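Local coordinates for protein predicted metal-dependent phosphohydrolase (Magnetospirillum magnetotacticum MS-1, PDB 3KH1) that probably acts as a metal-dependent phosphohydrolase of the HD-domain family, perhaps as a 5'-deoxynucleotidase, at residues K169-I174 / Y184-V189. Numbering follows the deposited sequence.
Sequences KLLPRI and YARALV
L171 reaches across from helix 164-177 and sets its two methyl branches on different residues of helix 179-195. CD2 lies 3.6 Å from A185 CB, while CD1 meets the aliphatic part of R186, 3.9 Å from its CG, the two side chains crossing at a slant. With CG beside the backbone N and anti to the carbonyl carbon (chi1 -74°), the branch point of the leucine faces helix 179-195, and the rotation about CB-CG directs one methyl to each residue. One turn along helix 179-195, V189 CG2 approaches the same CD2 more loosely, at 4.4 Å. I174 adds a second apolar touch with the end of its longer branch, CD1 lying 3.8 Å from A185 CB. The small alanine methyl therefore receives two side chains of the opposing helix, and no hydrogen bond crosses between the two segments.

At R186 the contact passes from apolar to polar. Its CG packs against L171, whereas the chain bends at chi3 (-61°) and its guanidinium group forms a salt bridge through NH1 to E175, just beyond I174 on helix 164-177. L146 of helix 132-151 touches both L171 and I174, extending the apolar layer to a third helix.

The short helical segments run nearly antiparallel, at 150°, with their axes 10.1 Å apart at closest approach. Only one residue separates the two parent helices, making this an antiparallel helical hairpin whose facing sides meet through a small apolar patch of L171, I174, A185 and V189, which packs the C-terminal helices together in the predominantly helical HD-domain fold.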
# COMPACT_ATOMS: atom_id res chain seq x y z
N LYS A 169 26.30 -7.96 2.10
CA LYS A 169 25.70 -8.87 3.05
C LYS A 169 24.19 -9.07 2.81
O LYS A 169 23.66 -10.12 3.17
CB LYS A 169 25.97 -8.41 4.49
CG LYS A 169 27.44 -8.57 4.92
N LEU A 170 23.51 -8.06 2.22
CA LEU A 170 22.08 -8.07 1.95
C LEU A 170 21.72 -8.66 0.57
O LEU A 170 20.64 -9.18 0.37
CB LEU A 170 21.52 -6.65 2.03
CG LEU A 170 21.68 -5.99 3.39
CD1 LEU A 170 21.11 -4.56 3.25
CD2 LEU A 170 21.04 -6.79 4.51
N LEU A 171 22.64 -8.55 -0.40
CA LEU A 171 22.31 -8.94 -1.77
C LEU A 171 21.87 -10.43 -1.90
O LEU A 171 20.99 -10.74 -2.71
CB LEU A 171 23.46 -8.64 -2.73
CG LEU A 171 23.62 -7.14 -3.06
CD1 LEU A 171 24.91 -6.85 -3.76
CD2 LEU A 171 22.48 -6.61 -3.92
N PRO A 172 22.44 -11.35 -1.08
CA PRO A 172 21.96 -12.73 -1.21
C PRO A 172 20.48 -12.92 -0.88
O PRO A 172 19.85 -13.88 -1.35
CB PRO A 172 22.84 -13.50 -0.23
CG PRO A 172 24.11 -12.65 -0.17
CD PRO A 172 23.62 -11.26 -0.21
N ARG A 173 19.90 -12.01 -0.12
CA ARG A 173 18.47 -12.08 0.15
C ARG A 173 17.64 -11.80 -1.09
O ARG A 173 16.54 -12.32 -1.24
CB ARG A 173 18.08 -11.18 1.31
CG ARG A 173 18.55 -11.70 2.65
CD ARG A 173 18.55 -10.70 3.78
NE ARG A 173 17.23 -10.24 4.11
CZ ARG A 173 16.94 -9.51 5.17
NH1 ARG A 173 17.91 -9.13 6.02
NH2 ARG A 173 15.69 -9.11 5.39
N ILE A 174 18.13 -10.94 -1.97
CA ILE A 174 17.48 -10.70 -3.25
C ILE A 174 17.64 -11.94 -4.14
O ILE A 174 16.67 -12.46 -4.72
CB ILE A 174 17.98 -9.41 -3.91
CG1 ILE A 174 17.81 -8.21 -2.93
CG2 ILE A 174 17.23 -9.17 -5.21
CD1 ILE A 174 18.41 -6.91 -3.46
N TYR A 184 20.40 -8.00 -11.27
CA TYR A 184 20.12 -6.58 -11.46
C TYR A 184 20.67 -5.77 -10.34
O TYR A 184 21.34 -4.75 -10.53
CB TYR A 184 18.63 -6.35 -11.67
CG TYR A 184 18.29 -4.92 -11.94
CD1 TYR A 184 18.00 -4.05 -10.90
CD2 TYR A 184 18.28 -4.42 -13.23
CE1 TYR A 184 17.75 -2.71 -11.16
CE2 TYR A 184 17.96 -3.09 -13.47
CZ TYR A 184 17.71 -2.24 -12.43
OH TYR A 184 17.41 -0.92 -12.67
N ALA A 185 20.35 -6.20 -9.13
CA ALA A 185 20.77 -5.51 -7.94
C ALA A 185 22.28 -5.42 -7.84
O ALA A 185 22.80 -4.36 -7.50
CB ALA A 185 20.20 -6.17 -6.71
N ARG A 186 23.00 -6.51 -8.08
CA ARG A 186 24.45 -6.46 -8.06
C ARG A 186 25.01 -5.48 -9.11
O ARG A 186 25.96 -4.75 -8.84
CB ARG A 186 25.09 -7.86 -8.28
CG ARG A 186 24.91 -8.84 -7.12
CD ARG A 186 25.76 -10.10 -7.31
NE ARG A 186 25.36 -10.82 -8.55
CZ ARG A 186 24.32 -11.66 -8.66
NH1 ARG A 186 23.56 -11.95 -7.62
NH2 ARG A 186 24.06 -12.22 -9.82
N ALA A 187 24.44 -5.47 -10.30
CA ALA A 187 24.91 -4.55 -11.36
C ALA A 187 24.62 -3.09 -10.96
O ALA A 187 25.42 -2.19 -11.14
CB ALA A 187 24.24 -4.89 -12.69
N LEU A 188 23.48 -2.85 -10.31
CA LEU A 188 23.12 -1.52 -9.84
C LEU A 188 24.11 -1.05 -8.80
O LEU A 188 24.57 0.09 -8.83
CB LEU A 188 21.69 -1.55 -9.25
CG LEU A 188 21.02 -0.22 -8.91
CD1 LEU A 188 20.63 0.55 -10.20
CD2 LEU A 188 19.82 -0.44 -8.01
N VAL A 189 24.45 -1.94 -7.85
CA VAL A 189 25.39 -1.58 -6.79
C VAL A 189 26.80 -1.38 -7.35
O VAL A 189 27.48 -0.46 -6.96
CB VAL A 189 25.32 -2.68 -5.69
CG1 VAL A 189 26.46 -2.54 -4.68
CG2 VAL A 189 23.94 -2.63 -4.99